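PDB 2GU0: nonstructural protein 2 from Human rotavirus C, which probably binds single-stranded RNA and hydrolyses nucleoside triphosphates as a homooctamer, taking part in viral genome replication and packaging and in the formation of viral factories. Local coordinates for residues M30-V35 and A52-R58; L4-V8 and L83-L87; S9-T13 and T94-F99; S217-W223 and Y254-M259. All coordinates share one frame; numbering follows the deposited sequence.

Contact 1 of 4, residues M30-V35 and A52-R58; sequences MLCAKV and APPPEFR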
# COMPACT_ATOMS: atom_id res chain seq x y z
N MET A 30 19.11 21.14 24.54
CA MET A 30 19.16 22.07 25.65
C MET A 30 18.15 21.70 26.72
O MET A 30 18.28 22.15 27.85
CB MET A 30 18.93 23.51 25.18
CG MET A 30 17.51 23.95 25.19
SD MET A 30 16.91 24.48 26.80
CE MET A 30 15.43 25.32 26.27
N LEU A 31 17.16 20.89 26.38
CA LEU A 31 16.20 20.51 27.40
C LEU A 31 16.81 19.48 28.33
O LEU A 31 16.42 19.36 29.49
CB LEU A 31 14.90 19.96 26.79
CG LEU A 31 13.86 20.96 26.27
CD1 LEU A 31 12.62 20.21 25.78
CD2 LEU A 31 13.50 21.94 27.36
N CYS A 32 17.80 18.74 27.83
CA CYS A 32 18.44 17.73 28.66
C CYS A 32 19.76 18.21 29.25
O CYS A 32 20.26 17.64 30.23
CB CYS A 32 18.65 16.42 27.86
SG CYS A 32 20.26 16.20 26.98
N ALA A 33 20.33 19.26 28.68
CA ALA A 33 21.62 19.77 29.16
C ALA A 33 21.56 20.35 30.56
O ALA A 33 20.52 20.82 31.01
CB ALA A 33 22.17 20.81 28.19
N LYS A 34 22.71 20.32 31.24
CA LYS A 34 22.86 20.88 32.58
C LYS A 34 23.44 22.27 32.46
O LYS A 34 24.62 22.44 32.13
CB LYS A 34 23.80 20.04 33.42
CG LYS A 34 24.24 20.76 34.67
CD LYS A 34 25.39 20.07 35.38
CE LYS A 34 25.71 20.78 36.68
NZ LYS A 34 26.67 19.97 37.49
N VAL A 35 22.63 23.28 32.75
CA VAL A 35 23.05 24.66 32.65
C VAL A 35 23.03 25.35 34.01
O VAL A 35 22.05 25.26 34.74
CB VAL A 35 22.14 25.42 31.68
CG1 VAL A 35 22.67 26.83 31.46
CG2 VAL A 35 22.04 24.64 30.36
N ALA A 52 20.22 26.70 20.65
CA ALA A 52 18.90 26.38 21.17
C ALA A 52 18.38 27.60 21.93
O ALA A 52 19.11 28.56 22.17
CB ALA A 52 19.00 25.21 22.09
N PRO A 53 17.10 27.59 22.32
CA PRO A 53 16.54 28.72 23.04
C PRO A 53 17.04 28.84 24.47
O PRO A 53 17.51 27.86 25.06
CB PRO A 53 15.05 28.43 23.02
CG PRO A 53 14.88 27.59 21.82
CD PRO A 53 16.04 26.66 21.89
N PRO A 54 16.96 30.04 25.06
CA PRO A 54 17.42 30.22 26.44
C PRO A 54 16.68 29.22 27.32
O PRO A 54 15.45 29.11 27.23
CB PRO A 54 17.03 31.66 26.74
CG PRO A 54 17.20 32.32 25.44
CD PRO A 54 16.59 31.34 24.47
N PRO A 55 17.40 28.48 28.17
CA PRO A 55 16.74 27.49 29.05
C PRO A 55 15.63 28.11 29.90
O PRO A 55 14.76 27.42 30.43
CB PRO A 55 17.90 26.96 29.89
CG PRO A 55 19.04 27.02 28.93
CD PRO A 55 18.86 28.40 28.30
N GLU A 56 15.67 29.43 30.01
CA GLU A 56 14.69 30.21 30.75
C GLU A 56 13.29 30.05 30.14
O GLU A 56 12.31 30.55 30.68
CB GLU A 56 15.08 31.68 30.68
CG GLU A 56 14.19 32.63 31.45
CD GLU A 56 14.27 34.04 30.91
OE1 GLU A 56 15.37 34.44 30.46
OE2 GLU A 56 13.24 34.75 30.95
N PHE A 57 13.19 29.37 29.00
CA PHE A 57 11.90 29.20 28.34
C PHE A 57 11.44 27.76 28.12
O PHE A 57 10.40 27.55 27.52
CB PHE A 57 11.91 29.93 27.00
CG PHE A 57 12.15 31.41 27.10
CD1 PHE A 57 12.92 32.06 26.15
CD2 PHE A 57 11.63 32.15 28.16
CE1 PHE A 57 13.16 33.43 26.24
CE2 PHE A 57 11.86 33.52 28.26
CZ PHE A 57 12.63 34.16 27.30
N ARG A 58 12.20 26.78 28.62
CA ARG A 58 11.82 25.38 28.45
C ARG A 58 10.35 25.10 28.79
O ARG A 58 9.77 24.15 28.28
CB ARG A 58 12.72 24.46 29.28
CG ARG A 58 12.53 24.56 30.78
CD ARG A 58 13.12 23.34 31.45
NE ARG A 58 14.58 23.33 31.38
CZ ARG A 58 15.31 22.26 31.06
NH1 ARG A 58 14.71 21.11 30.77
NH2 ARG A 58 16.64 22.34 31.05
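Arg58 and the last turn of helix 24-32 are joined by hydrogen bonds to one acceptor, the carbonyl oxygen of Leu31. NH1 of Arg58 donates to Leu31 O over 2.8 Å, lying in the carbonyl plane on a lone pair, with an N-H...O angle of 154°. NH2 of the same guanidinium group adds only a weak, bent bond to that oxygen, which NH1 chiefly holds. A bend at chi3 of Arg58 (70°) turns the group back toward the helix end, where the backbone carbonyls would probably welcome a positive charge. Leu31 CD2 lies over one guanidinium face and also meets Arg58 CB, the two side chains sliding past each other in opposite directions.

The parts brought together are helix 24-32 and the Pro53-Pro54-Pro55 run that leaves the two-stranded antiparallel hairpin 44-45/51-52 and enters a short 3-10 turn at 55-58. Apolar packing across them centres on Met30. Its CB rests on Ala52 CB at 3.5 Å; the chain then bends at chi2 (82°) and follows the proline run, with SD 3.9 Å from Pro55 CG. Val35 CG2 reaches the ring of Pro55 too, crossing it at about a right angle, 4.1 Å from Pro55 CG. Tyr44 of the hairpin packs against Met30, Ala33 and Val35. The methyl CE of Met30 comes instead against a polar atom, 3.5 Å from Pro53 O. At and just after the end of the helix, Cys32 and Lys34 pack on Ile157 and Tyr159 of a second subunit, and the backbone of Lys34 hydrogen-bonds to it.

Contact 2 of 4, residues L4-V8 and L83-L87; sequences LACFV and LADTL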
# COMPACT_ATOMS: atom_id res chain seq x y z
N LEU A 4 9.68 35.00 20.99
CA LEU A 4 10.31 34.89 19.67
C LEU A 4 11.57 34.06 19.74
O LEU A 4 11.93 33.40 18.76
CB LEU A 4 10.63 36.28 19.10
CG LEU A 4 11.24 36.37 17.70
CD1 LEU A 4 10.39 35.61 16.69
CD2 LEU A 4 11.35 37.83 17.28
N ALA A 5 12.24 34.08 20.89
CA ALA A 5 13.48 33.33 21.11
C ALA A 5 13.30 31.81 21.16
O ALA A 5 14.27 31.08 21.34
CB ALA A 5 14.14 33.80 22.41
N CYS A 6 12.07 31.34 21.03
CA CYS A 6 11.85 29.90 21.03
C CYS A 6 11.92 29.43 19.59
O CYS A 6 11.87 28.24 19.32
CB CYS A 6 10.48 29.55 21.58
SG CYS A 6 10.23 29.96 23.30
N PHE A 7 12.04 30.38 18.66
CA PHE A 7 12.09 30.04 17.25
C PHE A 7 13.29 30.53 16.45
O PHE A 7 13.61 29.95 15.42
CB PHE A 7 10.83 30.54 16.56
CG PHE A 7 9.57 30.13 17.23
CD1 PHE A 7 8.99 30.93 18.20
CD2 PHE A 7 8.96 28.93 16.90
CE1 PHE A 7 7.82 30.56 18.82
CE2 PHE A 7 7.78 28.55 17.52
CZ PHE A 7 7.20 29.36 18.48
N VAL A 8 13.93 31.60 16.92
CA VAL A 8 15.06 32.16 16.19
C VAL A 8 16.18 32.73 17.05
O VAL A 8 15.93 33.30 18.12
CB VAL A 8 14.59 33.29 15.27
CG1 VAL A 8 13.57 32.79 14.30
CG2 VAL A 8 13.99 34.41 16.11
N LEU A 83 9.80 32.62 10.25
CA LEU A 83 10.22 33.69 11.12
C LEU A 83 11.61 34.23 10.76
O LEU A 83 11.81 35.44 10.67
CB LEU A 83 10.16 33.23 12.57
CG LEU A 83 8.74 32.89 13.04
CD1 LEU A 83 8.77 32.31 14.44
CD2 LEU A 83 7.87 34.14 13.01
N ALA A 84 12.57 33.34 10.53
CA ALA A 84 13.92 33.78 10.17
C ALA A 84 13.85 34.58 8.86
O ALA A 84 14.20 35.75 8.81
CB ALA A 84 14.85 32.58 10.02
N ASP A 85 13.39 33.93 7.80
CA ASP A 85 13.25 34.59 6.51
C ASP A 85 12.60 35.95 6.68
O ASP A 85 13.12 36.96 6.22
CB ASP A 85 12.36 33.77 5.59
CG ASP A 85 13.03 32.52 5.11
OD1 ASP A 85 14.00 32.08 5.76
OD2 ASP A 85 12.57 31.98 4.09
N THR A 86 11.45 35.97 7.34
CA THR A 86 10.74 37.22 7.54
C THR A 86 11.65 38.23 8.21
O THR A 86 12.03 39.22 7.60
CB THR A 86 9.48 37.00 8.37
OG1 THR A 86 8.60 36.12 7.66
CG2 THR A 86 8.77 38.32 8.61
N LEU A 87 12.01 37.98 9.46
CA LEU A 87 12.87 38.90 10.18
C LEU A 87 14.06 39.41 9.35
O LEU A 87 14.43 40.59 9.43
CB LEU A 87 13.36 38.25 11.46
CG LEU A 87 12.27 38.05 12.50
CD1 LEU A 87 12.84 37.34 13.71
CD2 LEU A 87 11.67 39.39 12.90
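Leu83, on helix 74-90, reaches into the N-terminal segment with CB and CD1 meeting different neighbours. CB starts the contact against Val8, 3.8 Å from its CG1, the two side chains crossing at about a right angle. With CG anti to the carbonyl carbon (chi1 -64°) and the chain extended beyond it, CD1 is carried on to Phe7, where it lies 3.4 Å from CB and 3.6 Å from CG, at the root of the aromatic ring. The same methyl comes within 4.3 Å of Leu4 CD1.

One helical turn later Leu87 repeats the approach. Its CD1 meets Leu4 CD2 tip to tip at 3.9 Å and also touches Val8 CG2, so that Leu4 and Val8 each pack against both helix leucines. The 3-10 turn at residues 4-6 and the start of strand 8-11 are thereby laid against the helix, with Trp19 of the partner strand 18-21 touching Val8 and Leu87. The side chain of Phe7 also lies about 4 Å from that of Val108, a predicted ATP-site residue. Since the touching side chains are all buried and hydrocarbon, the association should rest on shape and exclusion of water rather than on directional bonds.

Contact 3 of 4, residues S9-T13 and T94-F99; sequences SFSLT and TEKFQF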
# COMPACT_ATOMS: atom_id res chain seq x y z
N SER A 9 17.41 32.58 16.59
CA SER A 9 18.57 33.13 17.28
C SER A 9 19.09 34.20 16.34
O SER A 9 18.61 34.30 15.21
CB SER A 9 19.63 32.05 17.53
OG SER A 9 19.94 31.35 16.36
N PHE A 10 20.05 35.01 16.77
CA PHE A 10 20.54 36.08 15.90
C PHE A 10 22.04 36.31 15.93
O PHE A 10 22.75 35.82 16.80
CB PHE A 10 19.82 37.38 16.25
CG PHE A 10 20.02 37.80 17.68
CD1 PHE A 10 21.21 38.37 18.09
CD2 PHE A 10 19.04 37.53 18.62
CE1 PHE A 10 21.43 38.67 19.43
CE2 PHE A 10 19.25 37.83 19.97
CZ PHE A 10 20.45 38.39 20.37
N SER A 11 22.50 37.09 14.95
CA SER A 11 23.91 37.45 14.82
C SER A 11 23.94 38.95 14.56
O SER A 11 23.04 39.50 13.91
CB SER A 11 24.54 36.69 13.65
OG SER A 11 25.95 36.80 13.69
N LEU A 12 24.97 39.62 15.07
CA LEU A 12 25.13 41.06 14.93
C LEU A 12 26.42 41.48 14.22
O LEU A 12 26.78 42.66 14.21
CB LEU A 12 25.08 41.73 16.30
CG LEU A 12 23.75 41.66 17.04
CD1 LEU A 12 23.84 42.44 18.33
CD2 LEU A 12 22.65 42.23 16.16
N THR A 13 27.11 40.52 13.62
CA THR A 13 28.36 40.81 12.92
C THR A 13 28.16 41.63 11.64
O THR A 13 29.07 42.34 11.21
CB THR A 13 29.10 39.51 12.54
OG1 THR A 13 28.17 38.59 11.95
CG2 THR A 13 29.75 38.89 13.76
N THR A 94 21.56 46.68 13.02
CA THR A 94 22.34 46.18 14.15
C THR A 94 22.47 47.18 15.28
O THR A 94 22.12 46.90 16.42
CB THR A 94 23.76 45.78 13.69
OG1 THR A 94 23.70 44.68 12.78
CG2 THR A 94 24.61 45.39 14.89
N GLU A 95 22.98 48.36 14.95
CA GLU A 95 23.16 49.43 15.93
C GLU A 95 21.95 49.69 16.81
O GLU A 95 22.09 49.99 18.00
CB GLU A 95 23.54 50.73 15.20
CG GLU A 95 22.72 50.99 13.94
CD GLU A 95 22.77 52.44 13.49
OE1 GLU A 95 23.87 53.04 13.53
OE2 GLU A 95 21.72 52.98 13.09
N LYS A 96 20.76 49.57 16.24
CA LYS A 96 19.54 49.83 17.00
C LYS A 96 18.86 48.58 17.56
O LYS A 96 17.77 48.66 18.12
CB LYS A 96 18.55 50.61 16.14
CG LYS A 96 19.12 51.91 15.59
CD LYS A 96 18.01 52.78 15.03
CE LYS A 96 18.50 54.19 14.73
NZ LYS A 96 17.34 55.09 14.48
N PHE A 97 19.52 47.43 17.42
CA PHE A 97 18.98 46.17 17.91
C PHE A 97 18.84 46.14 19.43
O PHE A 97 19.68 46.65 20.15
CB PHE A 97 19.88 45.01 17.48
CG PHE A 97 19.48 43.68 18.06
CD1 PHE A 97 18.36 43.01 17.57
CD2 PHE A 97 20.19 43.12 19.10
CE1 PHE A 97 17.97 41.79 18.12
CE2 PHE A 97 19.81 41.91 19.66
CZ PHE A 97 18.70 41.24 19.17
N GLN A 98 17.76 45.53 19.90
CA GLN A 98 17.50 45.41 21.33
C GLN A 98 17.19 43.96 21.68
O GLN A 98 16.17 43.42 21.29
CB GLN A 98 16.31 46.29 21.73
CG GLN A 98 16.71 47.58 22.46
CD GLN A 98 15.50 48.31 23.03
OE1 GLN A 98 14.77 48.99 22.30
NE2 GLN A 98 15.28 48.17 24.33
N PHE A 99 18.10 43.33 22.42
CA PHE A 99 17.93 41.94 22.80
C PHE A 99 16.51 41.64 23.28
O PHE A 99 16.02 40.53 23.10
CB PHE A 99 18.93 41.55 23.90
CG PHE A 99 18.78 40.12 24.36
CD1 PHE A 99 19.12 39.07 23.52
CD2 PHE A 99 18.26 39.83 25.62
CE1 PHE A 99 18.93 37.75 23.92
CE2 PHE A 99 18.07 38.51 26.03
CZ PHE A 99 18.40 37.47 25.18
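Phe97 sets its ring edge over the face of Phe10, with CZ above the ring centre at a height of 3.4 Å. This is an edge-to-face pair, inclined rather than square: the centroids are 4.5 Å apart and the planes meet at 55°. Phe97 CE2 shares the approach, 3.6 Å from Phe10 CE1. The first torsion of Phe10 (58°) sets CG between the backbone N and the carbonyl carbon, from where the ring stands off the strand toward the 94-99 segment. Phe99 comes to the same ring from its rim: Phe99 CD1 and Phe10 CZ are 3.5 Å apart, each near the plane of the other ring.

In the fold, this cluster joins strand 8-11, half of the antiparallel pair 8-11/18-21, to the loop that runs from helix 74-90 toward helix 108-119. It is a hydrophobic patch at the surface, with Leu12 and Phe99 exposed, away from the predicted nucleotide site. Trp19 of the partner strand also packs on Phe97.

Farther along, Leu12 CD1 lies 3.8 Å from Phe97 CD2. The other methyl, Leu12 CD2, touches both that ring and Thr94, 3.9 Å from Thr94 CG2, a methyl that also sits 3.6 Å from Leu12 O. The hydroxyl of Thr94 is turned to another partner, with OG1 hydrogen-bonded to the backbone oxygen of Glu14 in the turn between the two strands.

Contact 4 of 4, residues S217-W223 and Y254-M259; sequences SHGKRHW and YDDGDM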
# COMPACT_ATOMS: atom_id res chain seq x y z
N SER A 217 -14.21 42.76 20.54
CA SER A 217 -12.98 43.39 20.09
C SER A 217 -12.04 43.55 21.26
O SER A 217 -12.44 43.99 22.34
CB SER A 217 -13.24 44.76 19.50
OG SER A 217 -12.01 45.43 19.28
N HIS A 218 -10.78 43.19 21.04
CA HIS A 218 -9.76 43.31 22.07
C HIS A 218 -9.12 44.70 21.97
O HIS A 218 -8.03 44.93 22.47
CB HIS A 218 -8.68 42.24 21.89
CG HIS A 218 -9.20 40.83 21.95
ND1 HIS A 218 -9.94 40.35 23.02
CD2 HIS A 218 -9.05 39.79 21.10
CE1 HIS A 218 -10.22 39.08 22.82
NE2 HIS A 218 -9.69 38.71 21.66
N GLY A 219 -9.81 45.62 21.30
CA GLY A 219 -9.28 46.97 21.16
C GLY A 219 -8.88 47.38 19.76
O GLY A 219 -9.00 48.56 19.41
N LYS A 220 -8.41 46.44 18.95
CA LYS A 220 -7.99 46.75 17.58
C LYS A 220 -9.19 46.86 16.64
O LYS A 220 -10.34 46.87 17.09
CB LYS A 220 -7.06 45.65 17.08
CG LYS A 220 -5.98 45.28 18.07
CD LYS A 220 -5.04 46.43 18.33
CE LYS A 220 -3.77 45.94 19.00
NZ LYS A 220 -2.97 45.06 18.10
N ARG A 221 -8.94 46.96 15.34
CA ARG A 221 -10.04 47.06 14.38
C ARG A 221 -10.30 45.75 13.65
O ARG A 221 -10.27 45.69 12.42
CB ARG A 221 -9.78 48.17 13.36
CG ARG A 221 -9.83 49.57 13.95
CD ARG A 221 -9.52 50.61 12.88
NE ARG A 221 -10.58 50.68 11.88
CZ ARG A 221 -10.47 51.29 10.70
NH1 ARG A 221 -9.33 51.88 10.36
NH2 ARG A 221 -11.50 51.31 9.87
N HIS A 222 -10.53 44.69 14.42
CA HIS A 222 -10.86 43.38 13.89
C HIS A 222 -11.64 42.71 15.01
O HIS A 222 -11.49 43.09 16.18
CB HIS A 222 -9.60 42.58 13.47
CG HIS A 222 -8.84 41.96 14.60
ND1 HIS A 222 -7.60 42.40 15.00
CD2 HIS A 222 -9.12 40.88 15.37
CE1 HIS A 222 -7.15 41.63 15.97
NE2 HIS A 222 -8.05 40.69 16.21
N TRP A 223 -12.47 41.74 14.68
CA TRP A 223 -13.31 41.12 15.70
C TRP A 223 -13.34 39.61 15.75
O TRP A 223 -13.14 38.92 14.75
CB TRP A 223 -14.73 41.67 15.53
CG TRP A 223 -14.75 43.15 15.48
CD1 TRP A 223 -14.90 44.00 16.54
CD2 TRP A 223 -14.49 43.97 14.34
NE1 TRP A 223 -14.74 45.30 16.13
CE2 TRP A 223 -14.49 45.31 14.79
CE3 TRP A 223 -14.25 43.71 12.99
CZ2 TRP A 223 -14.25 46.39 13.93
CZ3 TRP A 223 -14.01 44.78 12.13
CH2 TRP A 223 -14.01 46.11 12.60
N TYR A 254 -8.31 51.49 23.51
CA TYR A 254 -9.37 50.57 23.11
C TYR A 254 -10.28 51.16 22.04
O TYR A 254 -11.18 51.95 22.35
CB TYR A 254 -10.22 50.18 24.32
CG TYR A 254 -11.31 49.18 23.98
CD1 TYR A 254 -11.05 47.81 23.97
CD2 TYR A 254 -12.58 49.61 23.62
CE1 TYR A 254 -12.03 46.89 23.62
CE2 TYR A 254 -13.57 48.70 23.26
CZ TYR A 254 -13.29 47.34 23.26
OH TYR A 254 -14.26 46.43 22.91
N ASP A 255 -10.07 50.78 20.79
CA ASP A 255 -10.89 51.27 19.69
C ASP A 255 -11.84 50.20 19.16
O ASP A 255 -11.53 49.48 18.21
CB ASP A 255 -10.00 51.79 18.55
CG ASP A 255 -10.82 52.38 17.40
OD1 ASP A 255 -11.37 51.59 16.60
OD2 ASP A 255 -10.91 53.62 17.32
N ASP A 256 -13.00 50.11 19.79
CA ASP A 256 -14.05 49.16 19.43
C ASP A 256 -14.42 49.30 17.95
O ASP A 256 -15.06 48.43 17.37
CB ASP A 256 -15.29 49.43 20.30
CG ASP A 256 -16.46 48.52 19.97
OD1 ASP A 256 -16.36 47.31 20.26
OD2 ASP A 256 -17.47 49.03 19.45
N GLY A 257 -13.99 50.41 17.35
CA GLY A 257 -14.32 50.68 15.97
C GLY A 257 -15.75 51.18 16.00
O GLY A 257 -16.28 51.70 15.02
N ASP A 258 -16.37 51.02 17.18
CA ASP A 258 -17.75 51.41 17.43
C ASP A 258 -18.63 50.92 16.28
O ASP A 258 -19.39 51.68 15.68
CB ASP A 258 -17.84 52.93 17.59
CG ASP A 258 -19.05 53.35 18.38
OD1 ASP A 258 -19.32 52.72 19.43
OD2 ASP A 258 -19.74 54.31 17.96
N MET A 259 -18.50 49.63 15.99
CA MET A 259 -19.25 49.01 14.92
C MET A 259 -20.59 48.48 15.41
O MET A 259 -20.67 47.81 16.43
CB MET A 259 -18.44 47.87 14.31
CG MET A 259 -17.21 48.32 13.54
SD MET A 259 -17.62 49.32 12.10
CE MET A 259 -18.00 48.11 10.94
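The indole of Trp223 has the carbonyl carbon of Arg221 over one face, toward the rim, and Asp256 O in plane at its edge, where NE1 makes a weak hydrogen bond of 3.4 Å to that oxygen. Met259 CG approaches the indole obliquely, 3.6 Å from Trp223 CZ2, its side chain crossing the tryptophan at about a right angle, and Phe261 makes an edge-to-face pair with the same ring. The phenol of Tyr254 lies beside the backbone of residues 217-219. Ser217 O is at its edge and Gly219 CA stands obliquely to it, 3.4 Å from Tyr254 CD1. Tyr254 OH donates to Ser217 O over 3.1 Å, tilted 33° from the carbonyl plane, and Trp266 NE1 also donates to that oxygen.

Residues 217-223 lie in the HIT-like C-terminal part of NSP2 and contain the predicted catalytic His222 and the predicted ATP-binding His218, Gly219 and Lys220. The side chains of His218, Lys220 and His222 start away from residues 254-259, which pack against the other side of this loop.

Two hydrogen bonds at Gly219 help to hold the bend after His218. Asp255 N donates to Gly219 O at 2.8 Å, in the carbonyl plane on a lone pair, and within the loop Ser217 OG accepts from Gly219 N at 3.0 Å in an ST turn. Gly219 has a phi of 113°, a conformation that suits a residue with no side chain. Arg221 and Asp255 run side by side, pointing the same way, but their charged atoms do not meet: Arg221 NE is 4.9 Å from Asp255 OD1.

Contacts 1, 2 and 3 all belong to the N-terminal part of the chain, whereas contact 4 lies in the C-terminal, HIT-like part, its centre between about 28 and 39 Å from theirs. Along the sequence contacts 2 and 3 interlock, their segments alternating and adjoining at residues 8 and 9, with centres about 13 Å apart; together they bind strand 8-11 and the turn before it to helix 74-90 and the loop beyond. Contact 1 is nested inside both loops and touches contact 2 where Pro53, Pro54 and Phe57 pack on Ala5 and Cys6. Contact 4 closes separately, in the C-terminal part that holds the predicted catalytic histidine.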